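Local coordinates for vitamin B12-binding protein (Vibrio cholerae O395, PDB 5YSC) that binds vitamin B12 in the periplasm and probably hands it to the membrane subunits of the BtuCD importer for uptake, at residues A[31-36]-A[112-117]; A[216-221]-A[237-242]; A[245-250]-A[255-260]. One frame throughout, in Å; residues are numbered along the deposited sequence.

From the N terminus, contact 1 comes first: helix 28-36 meets helix 112-122, closing a loop of 75 residues that holds strands 43-45, 80-83 and 103-105 of the first parallel sheet. The chain then runs through the long helix 128-148 into the second lobe, where contact 2 sets helix 215-220 against edge strand 239-241. Contact 3 follows at once, folding helix 244-248 back on helix 254-267. The three loops follow in series, with none nested or crossing. Contacts 1 and 2 lie on opposite sides of the chain's centre, about 29 Å apart between centres. Contact 3 touches both, through E32 with R249 and L242 with Q260.

Contact 1. Residues A[31-36]-A[112-117]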
ATOM      1  N   THR A  31      10.652  -0.133  -2.936  1.00  8.10           N
ATOM      2  CA  THR A  31      11.656   0.895  -3.055  1.00  7.69           C
ATOM      3  C   THR A  31      11.645   1.786  -1.823  1.00  7.13           C
ATOM      4  O   THR A  31      12.711   2.110  -1.281  1.00  8.63           O
ATOM      5  CB  THR A  31      11.405   1.683  -4.336  1.00  8.85           C
ATOM      6  OG1 THR A  31      11.540   0.787  -5.443  1.00  8.97           O
ATOM      7  CG2 THR A  31      12.360   2.855  -4.474  1.00  9.10           C
ATOM      8  N   GLU A  32      10.463   2.145  -1.338  1.00 10.04           N
ATOM      9  CA  GLU A  32      10.427   2.941  -0.114  1.00  9.82           C
ATOM     10  C   GLU A  32      11.077   2.190   1.051  1.00 10.46           C
ATOM     11  O   GLU A  32      11.876   2.755   1.807  1.00 11.38           O
ATOM     12  CB  GLU A  32       8.985   3.369   0.229  1.00  9.39           C
ATOM     13  CG  GLU A  32       8.349   4.294  -0.846  1.00  8.76           C
ATOM     14  CD  GLU A  32       7.173   5.114  -0.384  1.00  7.67           C
ATOM     15  OE1 GLU A  32       7.194   5.634   0.754  1.00  8.30           O
ATOM     16  OE2 GLU A  32       6.217   5.263  -1.186  1.00  9.61           O
ATOM     17  N   ILE A  33      10.716   0.918   1.239  1.00 10.20           N
ATOM     18  CA  ILE A  33      11.240   0.157   2.372  1.00 10.48           C
ATOM     19  C   ILE A  33      12.729  -0.055   2.230  1.00 11.93           C
ATOM     20  O   ILE A  33      13.459  -0.072   3.237  1.00 13.13           O
ATOM     21  CB  ILE A  33      10.481  -1.176   2.499  1.00 14.49           C
ATOM     22  CG1 ILE A  33       9.040  -0.921   2.976  1.00 14.35           C
ATOM     23  CG2 ILE A  33      11.209  -2.089   3.418  1.00 26.73           C
ATOM     24  CD1 ILE A  33       8.932  -0.241   4.200  1.00 21.63           C
ATOM     25  N   ALA A  34      13.202  -0.224   0.993  1.00 11.16           N
ATOM     26  CA  ALA A  34      14.640  -0.379   0.757  1.00 11.56           C
ATOM     27  C   ALA A  34      15.406   0.853   1.231  1.00 13.25           C
ATOM     28  O   ALA A  34      16.417   0.733   1.941  1.00 14.89           O
ATOM     29  CB  ALA A  34      14.922  -0.683  -0.718  1.00 12.52           C
ATOM     30  N   TYR A  35      14.932   2.054   0.872  1.00 12.49           N
ATOM     31  CA  TYR A  35      15.606   3.261   1.362  1.00 14.49           C
ATOM     32  C   TYR A  35      15.531   3.368   2.877  1.00 16.84           C
ATOM     33  O   TYR A  35      16.543   3.687   3.524  1.00 16.84           O
ATOM     34  CB  TYR A  35      15.024   4.521   0.717  1.00 13.78           C
ATOM     35  CG  TYR A  35      15.652   4.863  -0.610  1.00 14.18           C
ATOM     36  CD1 TYR A  35      15.161   4.316  -1.771  1.00 16.58           C
ATOM     37  CD2 TYR A  35      16.726   5.750  -0.719  1.00 16.00           C
ATOM     38  CE1 TYR A  35      15.708   4.606  -2.995  1.00 19.20           C
ATOM     39  CE2 TYR A  35      17.279   6.039  -1.944  1.00 18.52           C
ATOM     40  CZ  TYR A  35      16.758   5.471  -3.093  1.00 20.12           C
ATOM     41  OH  TYR A  35      17.297   5.778  -4.363  1.00 23.81           O
ATOM     42  N   ALA A  36      14.366   3.056   3.472  1.00 11.71           N
ATOM     43  CA  ALA A  36      14.244   3.130   4.929  1.00 13.20           C
ATOM     44  C   ALA A  36      15.163   2.134   5.630  1.00 14.36           C
ATOM     45  O   ALA A  36      15.576   2.370   6.780  1.00 16.00           O
ATOM     46  CB  ALA A  36      12.806   2.885   5.352  1.00 12.32           C
ATOM     47  N   ASP A 112       2.050  -4.320  11.003  1.00 16.67           N
ATOM     48  CA  ASP A 112       3.289  -4.724  11.642  1.00 17.83           C
ATOM     49  C   ASP A 112       4.269  -5.312  10.630  1.00 15.09           C
ATOM     50  O   ASP A 112       5.477  -5.206  10.823  1.00 17.77           O
ATOM     51  CB  ASP A 112       2.989  -5.718  12.780  1.00 22.01           C
ATOM     52  CG  ASP A 112       2.189  -5.076  13.930  1.00 23.41           C
ATOM     53  OD1 ASP A 112       2.770  -4.424  14.798  1.00 23.94           O
ATOM     54  OD2 ASP A 112       0.974  -5.207  13.947  1.00 28.84           O
ATOM     55  N   GLU A 113       3.770  -5.891   9.531  1.00 16.75           N
ATOM     56  CA  GLU A 113       4.652  -6.431   8.501  1.00 15.28           C
ATOM     57  C   GLU A 113       5.545  -5.360   7.857  1.00 14.71           C
ATOM     58  O   GLU A 113       6.606  -5.676   7.296  1.00 12.99           O
ATOM     59  CB  GLU A 113       3.821  -7.148   7.423  1.00 13.96           C
ATOM     60  CG  GLU A 113       3.457  -8.586   7.848  1.00 16.37           C
ATOM     61  CD  GLU A 113       2.528  -9.332   6.908  1.00 18.24           C
ATOM     62  OE1 GLU A 113       1.858  -8.770   6.008  1.00 15.23           O
ATOM     63  OE2 GLU A 113       2.418 -10.556   7.136  1.00 21.59           O
ATOM     64  N   ILE A 114       5.121  -4.092   7.879  1.00 15.26           N
ATOM     65  CA  ILE A 114       5.969  -3.052   7.309  1.00 13.27           C
ATOM     66  C   ILE A 114       7.252  -2.952   8.112  1.00 15.26           C
ATOM     67  O   ILE A 114       8.347  -2.892   7.565  1.00 14.43           O
ATOM     68  CB  ILE A 114       5.225  -1.696   7.250  1.00 10.92           C
ATOM     69  CG1 ILE A 114       3.997  -1.823   6.331  1.00 11.75           C
ATOM     70  CG2 ILE A 114       6.147  -0.606   6.743  1.00 12.29           C
ATOM     71  CD1 ILE A 114       3.062  -0.651   6.355  1.00 11.25           C
ATOM     72  N   ALA A 115       7.124  -2.865   9.420  1.00 10.70           N
ATOM     73  CA  ALA A 115       8.315  -2.823  10.244  1.00 12.80           C
ATOM     74  C   ALA A 115       9.124  -4.110  10.093  1.00 13.99           C
ATOM     75  O   ALA A 115      10.357  -4.064  10.003  1.00 14.70           O
ATOM     76  CB  ALA A 115       7.928  -2.591  11.697  1.00 18.35           C
ATOM     77  N   ASP A 116       8.440  -5.254  10.017  1.00 17.72           N
ATOM     78  CA  ASP A 116       9.135  -6.527   9.820  1.00 19.20           C
ATOM     79  C   ASP A 116       9.960  -6.492   8.538  1.00 19.92           C
ATOM     80  O   ASP A 116      11.101  -6.964   8.502  1.00 19.80           O
ATOM     81  CB  ASP A 116       8.139  -7.701   9.744  1.00 21.26           C
ATOM     82  CG  ASP A 116       7.331  -7.927  11.013  1.00 26.71           C
ATOM     83  OD1 ASP A 116       7.711  -7.485  12.125  1.00 25.56           O
ATOM     84  OD2 ASP A 116       6.289  -8.594  10.861  1.00 28.54           O
ATOM     85  N   ASN A 117       9.356  -6.004   7.450  1.00 16.84           N
ATOM     86  CA  ASN A 117      10.081  -5.837   6.188  1.00 16.38           C
ATOM     87  C   ASN A 117      11.355  -5.000   6.352  1.00 17.23           C
ATOM     88  O   ASN A 117      12.414  -5.357   5.838  1.00 16.25           O
ATOM     89  CB  ASN A 117       9.178  -5.163   5.143  1.00 14.86           C
ATOM     90  CG  ASN A 117       8.407  -6.131   4.291  1.00 16.82           C
ATOM     91  OD1 ASN A 117       8.907  -6.599   3.250  1.00 18.76           O
ATOM     92  ND2 ASN A 117       7.154  -6.314   4.619  1.00 16.30           N
TER
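Helices 28-36 and 112-122 come closest here with CA of I33 7.2 Å from CA of N117, so the contact is made by the I33 side chain reaching across. I33 points toward the second helix and uses both its branches. Its CD1 meets CG2 of I114 at 3.8 Å, the two side chains crossing at about a right angle. Chi1 of -70° sets CG1 beside the backbone N and CG2 anti to it, and CG2 rests 4.1 Å from CB of N117. That asparagine shows I33 its aliphatic part, while its amide is held within its own lobe: ND2 gives a hydrogen bond to the carbonyl O of E113 at 2.8 Å and another to the carbonyl O of Q107, and OD1 is bonded to S106 OG. E113 O also accepts the helical N-H of N117, the two donors arriving from opposite faces of its plane. The pair joins the helix following strand 23-25 to the one following 103-105, an outer strand of the first lobe's parallel sheet. I33 continues along helix 112-122 to I118 and L121, I114 reaches F138 of the long helix 128-148, and the loop residue P252 packs on I33.

Contact 2. Residues A[216-221]-A[237-242]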
ATOM      1  N   HIS A 216      -8.213  13.025  -7.295  1.00 33.21           N
ATOM      2  CA  HIS A 216      -8.561  13.329  -8.678  1.00 40.44           C
ATOM      3  C   HIS A 216     -10.077  13.383  -8.837  1.00 39.85           C
ATOM      4  O   HIS A 216     -10.626  14.331  -9.413  1.00 42.94           O
ATOM      5  CB  HIS A 216      -7.943  12.264  -9.607  1.00 45.39           C
ATOM      6  CG  HIS A 216      -6.864  11.431  -8.955  1.00 53.72           C
ATOM      7  ND1 HIS A 216      -5.964  11.946  -8.038  1.00 54.39           N
ATOM      8  CD2 HIS A 216      -6.565  10.111  -9.062  1.00 56.25           C
ATOM      9  CE1 HIS A 216      -5.159  10.989  -7.618  1.00 53.41           C
ATOM     10  NE2 HIS A 216      -5.497   9.865  -8.227  1.00 56.28           N
ATOM     11  N   ALA A 217     -10.766  12.375  -8.284  1.00 35.08           N
ATOM     12  CA  ALA A 217     -12.227  12.296  -8.354  1.00 35.55           C
ATOM     13  C   ALA A 217     -12.884  13.474  -7.649  1.00 34.52           C
ATOM     14  O   ALA A 217     -13.872  14.039  -8.142  1.00 34.13           O
ATOM     15  CB  ALA A 217     -12.710  10.983  -7.729  1.00 32.92           C
ATOM     16  N   ILE A 218     -12.360  13.856  -6.488  1.00 32.00           N
ATOM     17  CA  ILE A 218     -12.927  14.989  -5.766  1.00 34.54           C
ATOM     18  C   ILE A 218     -12.795  16.249  -6.607  1.00 34.99           C
ATOM     19  O   ILE A 218     -13.778  16.967  -6.856  1.00 34.11           O
ATOM     20  CB  ILE A 218     -12.241  15.141  -4.396  1.00 29.55           C
ATOM     21  CG1 ILE A 218     -12.465  13.885  -3.537  1.00 32.26           C
ATOM     22  CG2 ILE A 218     -12.742  16.354  -3.677  1.00 30.79           C
ATOM     23  CD1 ILE A 218     -13.913  13.591  -3.203  1.00 30.58           C
ATOM     24  N   ALA A 219     -11.581  16.494  -7.111  1.00 34.70           N
ATOM     25  CA  ALA A 219     -11.286  17.708  -7.859  1.00 38.55           C
ATOM     26  C   ALA A 219     -12.138  17.819  -9.109  1.00 39.04           C
ATOM     27  O   ALA A 219     -12.499  18.926  -9.518  1.00 39.33           O
ATOM     28  CB  ALA A 219      -9.807  17.730  -8.246  1.00 34.62           C
ATOM     29  N   ASN A 220     -12.443  16.697  -9.743  1.00 40.85           N
ATOM     30  CA  ASN A 220     -13.216  16.717 -10.970  1.00 46.15           C
ATOM     31  C   ASN A 220     -14.719  16.714 -10.712  1.00 47.34           C
ATOM     32  O   ASN A 220     -15.498  16.885 -11.659  1.00 48.42           O
ATOM     33  CB  ASN A 220     -12.824  15.514 -11.840  1.00 54.41           C
ATOM     34  CG  ASN A 220     -11.347  15.525 -12.216  1.00 59.46           C
ATOM     35  OD1 ASN A 220     -10.776  16.582 -12.494  1.00 61.34           O
ATOM     36  ND2 ASN A 220     -10.725  14.352 -12.222  1.00 60.24           N
ATOM     37  N   GLY A 221     -15.134  16.565  -9.450  1.00 34.89           N
ATOM     38  CA  GLY A 221     -16.525  16.312  -9.107  1.00 39.54           C
ATOM     39  C   GLY A 221     -16.752  14.820  -9.029  1.00 37.07           C
ATOM     40  O   GLY A 221     -16.690  14.131 -10.049  1.00 36.43           O
ATOM     41  N   ASP A 237     -21.818  14.575   3.777  1.00 27.31           N
ATOM     42  CA  ASP A 237     -20.548  15.183   3.370  1.00 24.48           C
ATOM     43  C   ASP A 237     -19.365  14.326   3.822  1.00 23.94           C
ATOM     44  O   ASP A 237     -18.354  14.827   4.324  1.00 22.08           O
ATOM     45  CB  ASP A 237     -20.441  16.604   3.924  1.00 29.85           C
ATOM     46  CG  ASP A 237     -19.192  17.337   3.465  1.00 39.69           C
ATOM     47  OD1 ASP A 237     -18.581  16.934   2.448  1.00 40.94           O
ATOM     48  OD2 ASP A 237     -18.819  18.336   4.134  1.00 44.74           O
ATOM     49  N   GLN A 238     -19.498  13.012   3.635  1.00 21.24           N
ATOM     50  CA  GLN A 238     -18.486  12.042   4.038  1.00 17.38           C
ATOM     51  C   GLN A 238     -17.982  11.251   2.838  1.00 17.91           C
ATOM     52  O   GLN A 238     -17.785  10.033   2.906  1.00 18.59           O
ATOM     53  CB  GLN A 238     -19.027  11.126   5.129  1.00 18.79           C
ATOM     54  CG  GLN A 238     -19.455  11.913   6.353  1.00 21.70           C
ATOM     55  CD  GLN A 238     -19.859  11.065   7.565  1.00 21.24           C
ATOM     56  OE1 GLN A 238     -19.890  11.565   8.688  1.00 23.70           O
ATOM     57  NE2 GLN A 238     -20.176   9.791   7.344  1.00 22.68           N
ATOM     58  N   VAL A 239     -17.744  11.954   1.735  1.00 18.84           N
ATOM     59  CA  VAL A 239     -16.988  11.431   0.613  1.00 17.92           C
ATOM     60  C   VAL A 239     -15.673  12.178   0.635  1.00 15.75           C
ATOM     61  O   VAL A 239     -15.646  13.409   0.461  1.00 18.46           O
ATOM     62  CB  VAL A 239     -17.712  11.613  -0.723  1.00 20.69           C
ATOM     63  CG1 VAL A 239     -16.908  10.996  -1.829  1.00 20.07           C
ATOM     64  CG2 VAL A 239     -19.110  10.985  -0.632  1.00 22.37           C
ATOM     65  N   TRP A 240     -14.579  11.438   0.850  1.00 19.11           N
ATOM     66  CA  TRP A 240     -13.271  12.048   1.018  1.00 16.74           C
ATOM     67  C   TRP A 240     -12.222  11.341   0.174  1.00 17.81           C
ATOM     68  O   TRP A 240     -12.247  10.120  -0.011  1.00 17.59           O
ATOM     69  CB  TRP A 240     -12.828  12.000   2.477  1.00 18.35           C
ATOM     70  CG  TRP A 240     -13.664  12.793   3.415  1.00 16.91           C
ATOM     71  CD1 TRP A 240     -13.853  14.138   3.379  1.00 19.67           C
ATOM     72  CD2 TRP A 240     -14.364  12.318   4.589  1.00 15.11           C
ATOM     73  NE1 TRP A 240     -14.649  14.535   4.442  1.00 20.17           N
ATOM     74  CE2 TRP A 240     -14.966  13.440   5.196  1.00 19.43           C
ATOM     75  CE3 TRP A 240     -14.526  11.059   5.191  1.00 17.51           C
ATOM     76  CZ2 TRP A 240     -15.728  13.337   6.370  1.00 20.20           C
ATOM     77  CZ3 TRP A 240     -15.270  10.958   6.349  1.00 19.78           C
ATOM     78  CH2 TRP A 240     -15.863  12.096   6.932  1.00 19.48           C
ATOM     79  N   ALA A 241     -11.283  12.128  -0.331  1.00 16.29           N
ATOM     80  CA  ALA A 241     -10.095  11.564  -0.956  1.00 16.50           C
ATOM     81  C   ALA A 241      -9.107  11.074   0.083  1.00 15.69           C
ATOM     82  O   ALA A 241      -8.940  11.706   1.121  1.00 17.74           O
ATOM     83  CB  ALA A 241      -9.397  12.594  -1.813  1.00 17.13           C
ATOM     84  N   LEU A 242      -8.395   9.991  -0.245  1.00 12.50           N
ATOM     85  CA  LEU A 242      -7.257   9.517   0.524  1.00 11.75           C
ATOM     86  C   LEU A 242      -6.023   9.593  -0.354  1.00 12.60           C
ATOM     87  O   LEU A 242      -6.117   9.452  -1.576  1.00 12.46           O
ATOM     88  CB  LEU A 242      -7.462   8.080   1.001  1.00 10.80           C
ATOM     89  CG  LEU A 242      -8.636   7.940   1.978  1.00 11.79           C
ATOM     90  CD1 LEU A 242      -8.883   6.462   2.303  1.00 10.92           C
ATOM     91  CD2 LEU A 242      -8.435   8.747   3.260  1.00 12.61           C
TER
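Helix 215-220 lies against edge strand 239-241 with 8.1 Å between the axes of the short segments and 121° between their directions; the nearest CA atoms are those of I218 and A241. I218 makes every touch from the helix side, reaching to the strand with its CG1 branch. Chi1 of -61° sets CG1 anti to the carbonyl carbon, and along this branch the methylene and the terminal methyl touch different residues. CG1 sits 3.7 Å from CB of A241, while CD1 lies 4.2 Å from CG1 of V239 and 4.1 Å from V239 O. The isoleucine therefore spans the two strand residues whose side chains point at the helix, passing beside the backbone of W240 between them. W240 itself points the other way, where its ring stacks on Y264. The side chains meet through apolar atoms and the contact is only partly buried, I218 being partly exposed. D237, at positive phi, is the C-prime residue of a Schellman motif that stops helix 232-235 just ahead of the strand. Strand 239-241 is one of the two outer strands of the second lobe's parallel sheet, bonded through its backbone to strand 210-213. These parallel neighbours are joined through helix 215-220 in a beta-alpha-beta crossover; I218 also packs on T213, while W240 and L242 turn to helix 254-267.

Contact 3. Residues A[245-250]-A[255-260]; sequences DWLNRP and LDAVEQ
The methylene of D256 sits over one face of the W246 indole. D256 CB is 3.7 Å from the centroid of the six-membered ring of W246 and 15° off the ring normal, a CH-pi contact, with W246 CE3 its nearest atom at 3.6 Å. The carboxylate is turned 54° from the ring plane and forms a salt bridge through OD1 to R141 of helix 128-148, which also takes E259. W246 has the largest buried area here; its chi1 of -60° puts CG beside the backbone N, and with chi2 near -17° the indole reaches from D256 toward Q260. Q260 OE1 comes 4.1 Å from W246 CE3, and the same oxygen accepts the N-H of N243, just before helix 244-248.

A257 fills the closest backbone approach, its CA 5.1 Å from the CA of L247. Its methyl touches CB of W246 and CA of L247, both at 3.7 Å, and L247 CB at 4.0 Å. Helix 244-248 and helix 254-267 are joined by a short link and pack against each other; in this periplasmic binding fold, segment 245-250 contributes D245, N248 and R249 to the cyanocobalamin pocket, while helix 254-267 backs it. D245, next to W246 in the helix, and R249, just past its end, each hydrogen-bond the bound cyanocobalamin, through OD1 and NE. The R249 guanidinium is shared with E32 and D51 by salt bridges; its link to D245 is long and electrostatic, the oxygen lying well out of the guanidinium plane. The L247 side chain also packs on V178 and F179 of helix 176-181, while W174 NE1 bonds its carbonyl oxygen.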
ATOM      1  N   ASP A 245      -0.656   7.122  -2.457  1.00 11.05           N
ATOM      2  CA  ASP A 245       0.745   6.747  -2.246  1.00 11.34           C
ATOM      3  C   ASP A 245       0.971   6.240  -0.826  1.00 12.76           C
ATOM      4  O   ASP A 245       1.684   5.255  -0.603  1.00 12.59           O
ATOM      5  CB  ASP A 245       1.658   7.940  -2.534  1.00 12.31           C
ATOM      6  CG  ASP A 245       1.733   8.334  -4.010  1.00 14.84           C
ATOM      7  OD1 ASP A 245       1.108   7.675  -4.880  1.00 15.48           O
ATOM      8  OD2 ASP A 245       2.427   9.384  -4.280  1.00 14.88           O
ATOM      9  N   TRP A 246       0.377   6.903   0.156  1.00  9.86           N
ATOM     10  CA  TRP A 246       0.562   6.490   1.540  1.00  8.78           C
ATOM     11  C   TRP A 246      -0.166   5.197   1.822  1.00  9.21           C
ATOM     12  O   TRP A 246       0.299   4.367   2.615  1.00  9.43           O
ATOM     13  CB  TRP A 246       0.007   7.552   2.494  1.00 10.55           C
ATOM     14  CG  TRP A 246       0.610   8.916   2.415  1.00  9.21           C
ATOM     15  CD1 TRP A 246       1.808   9.301   1.845  1.00  9.40           C
ATOM     16  CD2 TRP A 246       0.028  10.094   2.954  1.00  8.83           C
ATOM     17  NE1 TRP A 246       1.978  10.664   2.000  1.00 12.16           N
ATOM     18  CE2 TRP A 246       0.889  11.170   2.654  1.00 10.04           C
ATOM     19  CE3 TRP A 246      -1.154  10.352   3.634  1.00 11.73           C
ATOM     20  CZ2 TRP A 246       0.625  12.452   3.055  1.00 10.04           C
ATOM     21  CZ3 TRP A 246      -1.447  11.652   4.009  1.00  9.53           C
ATOM     22  CH2 TRP A 246      -0.571  12.693   3.702  1.00 10.39           C
ATOM     23  N   LEU A 247      -1.360   5.090   1.257  1.00  8.50           N
ATOM     24  CA  LEU A 247      -2.328   4.082   1.638  1.00  8.94           C
ATOM     25  C   LEU A 247      -2.058   2.759   0.953  1.00 12.02           C
ATOM     26  O   LEU A 247      -2.007   1.717   1.603  1.00 11.92           O
ATOM     27  CB  LEU A 247      -3.719   4.595   1.289  1.00  8.96           C
ATOM     28  CG  LEU A 247      -4.828   3.599   1.608  1.00 10.37           C
ATOM     29  CD1 LEU A 247      -4.994   3.304   3.102  1.00 13.37           C
ATOM     30  CD2 LEU A 247      -6.089   4.100   0.978  1.00 14.65           C
ATOM     31  N   ASN A 248      -1.835   2.804  -0.343  1.00 11.06           N
ATOM     32  CA  ASN A 248      -1.827   1.596  -1.146  1.00 12.03           C
ATOM     33  C   ASN A 248      -0.449   0.969  -1.291  1.00 11.89           C
ATOM     34  O   ASN A 248      -0.344  -0.149  -1.832  1.00 13.15           O
ATOM     35  CB  ASN A 248      -2.448   1.910  -2.495  1.00 11.93           C
ATOM     36  CG  ASN A 248      -3.936   2.238  -2.352  1.00 14.80           C
ATOM     37  OD1 ASN A 248      -4.587   1.736  -1.444  1.00 17.01           O
ATOM     38  ND2 ASN A 248      -4.464   3.045  -3.232  1.00 16.35           N
ATOM     39  N   ARG A 249       0.597   1.631  -0.801  1.00  8.61           N
ATOM     40  CA  ARG A 249       1.922   1.061  -0.640  1.00 10.17           C
ATOM     41  C   ARG A 249       2.213   0.841   0.829  1.00 10.71           C
ATOM     42  O   ARG A 249       2.155   1.808   1.595  1.00 10.53           O
ATOM     43  CB  ARG A 249       3.014   1.994  -1.199  1.00 10.39           C
ATOM     44  CG  ARG A 249       2.808   2.562  -2.543  1.00 10.30           C
ATOM     45  CD  ARG A 249       3.842   3.617  -2.823  1.00  9.74           C
ATOM     46  NE  ARG A 249       3.558   4.327  -4.037  1.00 10.78           N
ATOM     47  CZ  ARG A 249       4.422   5.162  -4.603  1.00 12.79           C
ATOM     48  NH1 ARG A 249       5.616   5.342  -4.051  1.00 12.36           N
ATOM     49  NH2 ARG A 249       4.109   5.776  -5.739  1.00 13.25           N
ATOM     50  N   PRO A 250       2.639  -0.321   1.255  1.00  9.24           N
ATOM     51  CA  PRO A 250       3.001  -0.496   2.664  1.00  9.35           C
ATOM     52  C   PRO A 250       4.420  -0.052   2.974  1.00  9.31           C
ATOM     53  O   PRO A 250       5.397  -0.711   2.590  1.00 10.93           O
ATOM     54  CB  PRO A 250       2.836  -2.009   2.888  1.00 10.92           C
ATOM     55  CG  PRO A 250       2.099  -2.501   1.723  1.00 12.94           C
ATOM     56  CD  PRO A 250       2.396  -1.608   0.584  1.00  9.01           C
ATOM     57  N   LEU A 255       1.886   5.196   7.856  1.00  9.29           N
ATOM     58  CA  LEU A 255       1.391   5.754   9.105  1.00  9.83           C
ATOM     59  C   LEU A 255       0.754   7.133   8.914  1.00  9.83           C
ATOM     60  O   LEU A 255      -0.148   7.480   9.677  1.00  9.97           O
ATOM     61  CB  LEU A 255       2.508   5.786  10.131  1.00 12.18           C
ATOM     62  CG  LEU A 255       3.022   4.373  10.427  1.00 15.29           C
ATOM     63  CD1 LEU A 255       4.070   4.458  11.549  1.00 15.78           C
ATOM     64  CD2 LEU A 255       1.939   3.356  10.763  1.00 15.79           C
ATOM     65  N   ASP A 256       1.114   7.892   7.860  1.00 10.32           N
ATOM     66  CA  ASP A 256       0.310   9.066   7.514  1.00  9.88           C
ATOM     67  C   ASP A 256      -1.048   8.668   6.934  1.00  9.17           C
ATOM     68  O   ASP A 256      -2.052   9.334   7.173  1.00 10.89           O
ATOM     69  CB  ASP A 256       1.046   9.976   6.517  1.00 11.12           C
ATOM     70  CG  ASP A 256       2.164  10.803   7.179  1.00 11.19           C
ATOM     71  OD1 ASP A 256       2.050  11.127   8.382  1.00 11.52           O
ATOM     72  OD2 ASP A 256       3.164  11.098   6.534  1.00 10.70           O
ATOM     73  N   ALA A 257      -1.122   7.574   6.182  1.00  9.52           N
ATOM     74  CA  ALA A 257      -2.435   7.092   5.791  1.00 10.84           C
ATOM     75  C   ALA A 257      -3.265   6.667   6.996  1.00 12.56           C
ATOM     76  O   ALA A 257      -4.479   6.870   7.005  1.00 12.40           O
ATOM     77  CB  ALA A 257      -2.320   5.914   4.830  1.00  9.66           C
ATOM     78  N   VAL A 258      -2.648   5.989   7.973  1.00  9.72           N
ATOM     79  CA  VAL A 258      -3.359   5.664   9.206  1.00 11.43           C
ATOM     80  C   VAL A 258      -3.933   6.921   9.829  1.00 11.11           C
ATOM     81  O   VAL A 258      -5.115   6.984  10.167  1.00 14.27           O
ATOM     82  CB  VAL A 258      -2.452   4.908  10.179  1.00 15.05           C
ATOM     83  CG1 VAL A 258      -3.097   4.822  11.550  1.00 15.54           C
ATOM     84  CG2 VAL A 258      -2.189   3.494   9.630  1.00 13.67           C
ATOM     85  N   GLU A 259      -3.119   7.947   9.989  1.00 13.13           N
ATOM     86  CA  GLU A 259      -3.639   9.198  10.545  1.00 12.05           C
ATOM     87  C   GLU A 259      -4.800   9.742   9.702  1.00 12.49           C
ATOM     88  O   GLU A 259      -5.823  10.202  10.241  1.00 15.40           O
ATOM     89  CB  GLU A 259      -2.467  10.200  10.669  1.00 12.53           C
ATOM     90  CG  GLU A 259      -2.495  11.070  11.852  1.00 18.74           C
ATOM     91  CD  GLU A 259      -1.230  11.906  11.980  1.00 17.87           C
ATOM     92  OE1 GLU A 259      -0.153  11.337  12.313  1.00 15.70           O
ATOM     93  OE2 GLU A 259      -1.336  13.142  11.766  1.00 16.70           O
ATOM     94  N   GLN A 260      -4.654   9.751   8.375  1.00 11.35           N
ATOM     95  CA  GLN A 260      -5.673  10.358   7.514  1.00 10.41           C
ATOM     96  C   GLN A 260      -6.975   9.582   7.609  1.00 13.46           C
ATOM     97  O   GLN A 260      -8.053  10.157   7.808  1.00 13.20           O
ATOM     98  CB  GLN A 260      -5.178  10.403   6.057  1.00 10.75           C
ATOM     99  CG  GLN A 260      -6.117  11.134   5.108  1.00 10.74           C
ATOM    100  CD  GLN A 260      -5.632  11.168   3.692  1.00 12.20           C
ATOM    101  OE1 GLN A 260      -5.194  10.164   3.134  1.00 10.25           O
ATOM    102  NE2 GLN A 260      -5.726  12.341   3.086  1.00 15.51           N
TER